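Local coordinates for protein TssK (Serratia sp. FS14, PDB 5Y0E) that serves as a structural component of the type VI secretion system baseplate, where it probably works as a trimer linking the baseplate to the membrane complex, at the interface of chains A and B. Numbering follows the deposited sequence. Chains: chain A/B, TssK.

Contacts 1 and 2 are two patches of one interface between neighbouring TssK chains, the centres of their C-alpha atoms lying about 28 Å apart. Helix 17-37 of chain B serves both: its start supplies B:Pro17, B:His18 and B:Gln21 to contact 1, and its last turn holds B:Trp34 of contact 2, with B:His38 just after it. Chain A answers with the loop after strand 124-131 in contact 1, and with its own helix 17-37, strand 64-68 and nearby loops in contact 2. The interface is not an exact two-fold, which would allow the pairing to repeat round the three copies of the deposited assembly.

Contact 1: the interface of chains A and B. Residues chain A 132-135; chain B 17-18, 21, 105.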
loop_
_atom_site.group_PDB
_atom_site.type_symbol
_atom_site.label_atom_id
_atom_site.label_comp_id
_atom_site.label_asym_id
_atom_site.label_seq_id
_atom_site.Cartn_x
_atom_site.Cartn_y
_atom_site.Cartn_z
ATOM N N ASP A 132 45.113 9.110 -4.651
ATOM C CA ASP A 132 45.870 8.127 -5.393
ATOM C C ASP A 132 45.231 7.868 -6.749
ATOM O O ASP A 132 44.053 8.141 -6.976
ATOM C CB ASP A 132 45.957 6.822 -4.611
ATOM C CG ASP A 132 46.420 7.035 -3.201
ATOM O OD1 ASP A 132 47.103 8.045 -2.961
ATOM O OD2 ASP A 132 46.110 6.205 -2.331
ATOM N N ASP A 133 46.042 7.359 -7.663
ATOM C CA ASP A 133 45.531 6.776 -8.889
ATOM C C ASP A 133 44.754 5.510 -8.554
ATOM O O ASP A 133 45.099 4.771 -7.631
ATOM C CB ASP A 133 46.695 6.470 -9.832
ATOM C CG ASP A 133 46.263 6.213 -11.257
ATOM O OD1 ASP A 133 45.392 5.355 -11.494
ATOM O OD2 ASP A 133 46.823 6.855 -12.155
ATOM N N LEU A 134 43.677 5.272 -9.292
ATOM C CA LEU A 134 42.893 4.062 -9.074
ATOM C C LEU A 134 43.496 2.830 -9.742
ATOM O O LEU A 134 43.160 1.708 -9.356
ATOM C CB LEU A 134 41.465 4.269 -9.574
ATOM C CG LEU A 134 40.563 5.138 -8.700
ATOM C CD1 LEU A 134 39.177 5.226 -9.311
ATOM C CD2 LEU A 134 40.499 4.598 -7.282
ATOM N N ASN A 135 44.373 3.018 -10.724
ATOM C CA ASN A 135 45.073 1.945 -11.402
ATOM C C ASN A 135 46.293 1.506 -10.600
ATOM O O ASN A 135 46.749 2.192 -9.684
ATOM C CB ASN A 135 45.515 2.403 -12.784
ATOM C CG ASN A 135 44.402 3.013 -13.564
ATOM O OD1 ASN A 135 43.255 2.632 -13.398
ATOM N ND2 ASN A 135 44.723 3.967 -14.426
ATOM N N PRO B 17 45.053 11.445 -15.126
ATOM C CA PRO B 17 44.015 10.425 -15.124
ATOM C C PRO B 17 43.069 10.589 -13.955
ATOM O O PRO B 17 41.864 10.384 -14.117
ATOM C CB PRO B 17 44.808 9.113 -15.066
ATOM C CG PRO B 17 46.124 9.495 -14.532
ATOM C CD PRO B 17 46.396 10.844 -15.085
ATOM N N HIS B 18 43.584 11.028 -12.807
ATOM C CA HIS B 18 42.776 11.165 -11.601
ATOM C C HIS B 18 41.531 12.001 -11.844
ATOM O O HIS B 18 40.472 11.718 -11.288
ATOM C CB HIS B 18 43.600 11.805 -10.492
ATOM C CG HIS B 18 44.905 11.134 -10.238
ATOM N ND1 HIS B 18 45.959 11.203 -11.120
ATOM C CD2 HIS B 18 45.337 10.402 -9.188
ATOM C CE1 HIS B 18 46.981 10.527 -10.630
ATOM N NE2 HIS B 18 46.629 10.029 -9.460
ATOM N N GLN B 21 38.993 9.869 -13.330
ATOM C CA GLN B 21 38.647 8.824 -12.377
ATOM C C GLN B 21 37.713 9.370 -11.302
ATOM O O GLN B 21 36.650 8.799 -11.027
ATOM C CB GLN B 21 39.916 8.223 -11.758
ATOM C CG GLN B 21 40.949 7.664 -12.755
ATOM C CD GLN B 21 42.155 6.965 -12.094
ATOM O OE1 GLN B 21 42.406 7.110 -10.901
ATOM N NE2 GLN B 21 42.898 6.203 -12.882
ATOM N N TYR B 105 33.981 -0.977 -3.209
ATOM C CA TYR B 105 34.947 0.039 -3.576
ATOM C C TYR B 105 35.682 0.534 -2.353
ATOM O O TYR B 105 35.125 0.642 -1.263
ATOM C CB TYR B 105 34.281 1.219 -4.258
ATOM C CG TYR B 105 35.241 2.335 -4.602
ATOM C CD1 TYR B 105 35.922 2.340 -5.803
ATOM C CD2 TYR B 105 35.458 3.385 -3.726
ATOM C CE1 TYR B 105 36.785 3.347 -6.122
ATOM C CE2 TYR B 105 36.323 4.389 -4.033
ATOM C CZ TYR B 105 36.984 4.368 -5.236
ATOM O OH TYR B 105 37.850 5.376 -5.551
#
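The carboxylate oxygen OD1 of A:Asp133 is gripped from both chains. The side-chain amide NE2 of B:Gln21 donates to it across the interface at 3.0 Å, with 161° at the hydrogen, approaching from above the carboxylate plane. Within chain A, the backbone N of A:Asn135 reaches the same OD1 at 2.7 Å, on its anti side and closer to the plane. These two bonds should restrain rotation of the carboxylate. CG of A:Asp133 stands anti to its own backbone N (chi1 -165°), which carries the carboxylate forward along the chain, where it caps the N of A:Asn135.

The other end of the B:Gln21 amide is used as well: its carbonyl OE1 accepts from the backbone N of A:Leu134 at 2.8 Å. That donor is tilted 23° from the carbonyl plane, whereas OD1 lies nearly in the amide plane on the NE2 side. One amide thus reads an acceptor and a donor of adjacent residues, which supports its modelled orientation. Beyond CG the glutamine chain is extended, and it runs antiparallel to the A:Leu134 side chain.

On the flanks, the loop passes obliquely over one face of the B:His18 imidazole, near its CD2/NE2 rim, with CD2 lying 3.6 Å from CA of A:Asp133. CG of B:Pro17 approaches the other carboxylate oxygen, OD2 of A:Asp133, at 3.6 Å. Farther along, A:Leu134 meets B:Tyr105 nearly perpendicular, and the hydroxyl end of the phenol does the touching, OH lying 3.3 Å from the CD2 methyl of A:Leu134.

By pinning this loop of chain A to the start of helix 17-37 of chain B, the site probably helps to set the register of neighbouring subunits.

Contact 2: the interface of chains A and B. Residues chain A 32, 35-36, 42, 68, 72; chain B 34, 38.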
loop_
_atom_site.group_PDB
_atom_site.type_symbol
_atom_site.label_atom_id
_atom_site.label_comp_id
_atom_site.label_asym_id
_atom_site.label_seq_id
_atom_site.Cartn_x
_atom_site.Cartn_y
_atom_site.Cartn_z
ATOM N N ARG A 32 18.947 13.546 -13.654
ATOM C CA ARG A 32 17.883 14.254 -12.978
ATOM C C ARG A 32 16.582 14.117 -13.747
ATOM O O ARG A 32 15.516 13.953 -13.152
ATOM C CB ARG A 32 18.271 15.715 -12.821
ATOM C CG ARG A 32 18.357 16.167 -11.403
ATOM C CD ARG A 32 18.439 17.678 -11.312
ATOM N NE ARG A 32 19.615 18.196 -11.993
ATOM C CZ ARG A 32 19.579 18.856 -13.137
ATOM N NH1 ARG A 32 18.425 19.086 -13.729
ATOM N NH2 ARG A 32 20.698 19.286 -13.680
ATOM N N GLY A 35 15.377 10.585 -13.115
ATOM C CA GLY A 35 14.845 10.415 -11.782
ATOM C C GLY A 35 13.521 11.115 -11.599
ATOM O O GLY A 35 12.551 10.527 -11.123
ATOM N N GLN A 36 13.457 12.377 -11.997
ATOM C CA GLN A 36 12.235 13.123 -11.791
ATOM C C GLN A 36 11.102 12.582 -12.635
ATOM O O GLN A 36 9.941 12.693 -12.246
ATOM C CB GLN A 36 12.470 14.595 -12.079
ATOM C CG GLN A 36 13.433 15.218 -11.114
ATOM C CD GLN A 36 13.609 16.647 -11.396
ATOM O OE1 GLN A 36 12.894 17.193 -12.204
ATOM N NE2 GLN A 36 14.558 17.275 -10.747
ATOM N N PHE A 42 9.939 13.959 -5.077
ATOM C CA PHE A 42 11.278 13.392 -5.139
ATOM C C PHE A 42 12.273 14.062 -4.204
ATOM O O PHE A 42 13.360 13.522 -4.012
ATOM C CB PHE A 42 11.799 13.476 -6.562
ATOM C CG PHE A 42 11.808 14.863 -7.118
ATOM C CD1 PHE A 42 12.823 15.737 -6.819
ATOM C CD2 PHE A 42 10.809 15.287 -7.949
ATOM C CE1 PHE A 42 12.831 16.992 -7.318
ATOM C CE2 PHE A 42 10.824 16.558 -8.452
ATOM C CZ PHE A 42 11.834 17.403 -8.138
ATOM N N ILE A 68 17.495 14.977 -1.072
ATOM C CA ILE A 68 17.444 15.609 -2.377
ATOM C C ILE A 68 16.748 16.957 -2.257
ATOM O O ILE A 68 15.675 17.061 -1.659
ATOM C CB ILE A 68 16.719 14.710 -3.391
ATOM C CG1 ILE A 68 17.643 13.583 -3.816
ATOM C CG2 ILE A 68 16.331 15.490 -4.604
ATOM C CD1 ILE A 68 16.941 12.332 -4.092
ATOM N N GLY A 72 16.532 19.088 -7.487
ATOM C CA GLY A 72 17.028 17.819 -7.957
ATOM C C GLY A 72 18.373 17.423 -7.395
ATOM O O GLY A 72 18.856 16.329 -7.691
ATOM N N TRP B 34 20.589 9.159 -6.197
ATOM C CA TRP B 34 19.263 9.451 -6.658
ATOM C C TRP B 34 18.428 8.208 -6.674
ATOM O O TRP B 34 17.280 8.229 -6.340
ATOM C CB TRP B 34 19.307 10.001 -8.057
ATOM C CG TRP B 34 18.744 11.319 -8.186
ATOM C CD1 TRP B 34 19.411 12.461 -8.155
ATOM C CD2 TRP B 34 17.384 11.654 -8.385
ATOM N NE1 TRP B 34 18.574 13.505 -8.311
ATOM C CE2 TRP B 34 17.309 13.032 -8.452
ATOM C CE3 TRP B 34 16.221 10.920 -8.514
ATOM C CZ2 TRP B 34 16.136 13.693 -8.641
ATOM C CZ3 TRP B 34 15.073 11.576 -8.695
ATOM C CH2 TRP B 34 15.028 12.945 -8.762
ATOM N N HIS B 38 15.015 6.697 -3.812
ATOM C CA HIS B 38 13.654 6.433 -4.240
ATOM C C HIS B 38 13.344 4.959 -4.460
ATOM O O HIS B 38 12.312 4.651 -5.053
ATOM C CB HIS B 38 13.365 7.221 -5.503
ATOM C CG HIS B 38 13.507 8.692 -5.317
ATOM N ND1 HIS B 38 14.654 9.374 -5.642
ATOM C CD2 HIS B 38 12.661 9.609 -4.792
ATOM C CE1 HIS B 38 14.498 10.651 -5.360
ATOM N NE2 HIS B 38 13.299 10.820 -4.843
#
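A:Gly35 lies in helix 17-37 with ordinary helical torsions, while A:Gly72 in a loop has a positive phi of 106°, and both present backbone to the indole of B:Trp34.

A:Gly35 packs over one face of the six-membered ring at CZ3, its CA 3.3 Å from that atom, a close approach to a position without a side chain. On the same side of the ring plane, beyond CH2 of B:Trp34, the methylene CG of A:Gln36 lies 3.6 Å from that carbon, so the indole lays this face against the end of the chain A helix. At the pyrrole edge, the nitrogen NE1 of B:Trp34 donates to the backbone O of A:Gly72 at 2.9 Å, with the acceptor in the ring plane. This bond supplies a partner for the polar edge of the indole and probably helps to set which edge faces the loop.

Around the other side stands A:Phe42. Its CG sits between the backbone N and the carbonyl carbon (chi1 57°), turning the ring back towards its own chain, where CG of A:Gln36 sits centrally over one face, 3.9 Å from the plane of the A:Phe42 ring. CB of the phenylalanine also contacts CH2 of B:Trp34 at 3.9 Å, so A:Gln36 and A:Phe42 together brace that corner of the indole.

B:His38 uses both ring nitrogens. ND1 donates to the backbone O of B:Trp34 at 2.9 Å, in the carbonyl plane, an internal bond that steadies the imidazole beside the helix end. The other nitrogen, NE2, points to chain A, and the ND1 bond probably helps to hold it there, while the terminal methyl CD1 of A:Ile68 lies beside CE1 of the same ring. NE2 of B:His38 donates to the backbone O of A:Phe42 at 2.8 Å, a bond bent to 144° at the hydrogen, with the carbonyl oxygen close to the imidazole plane.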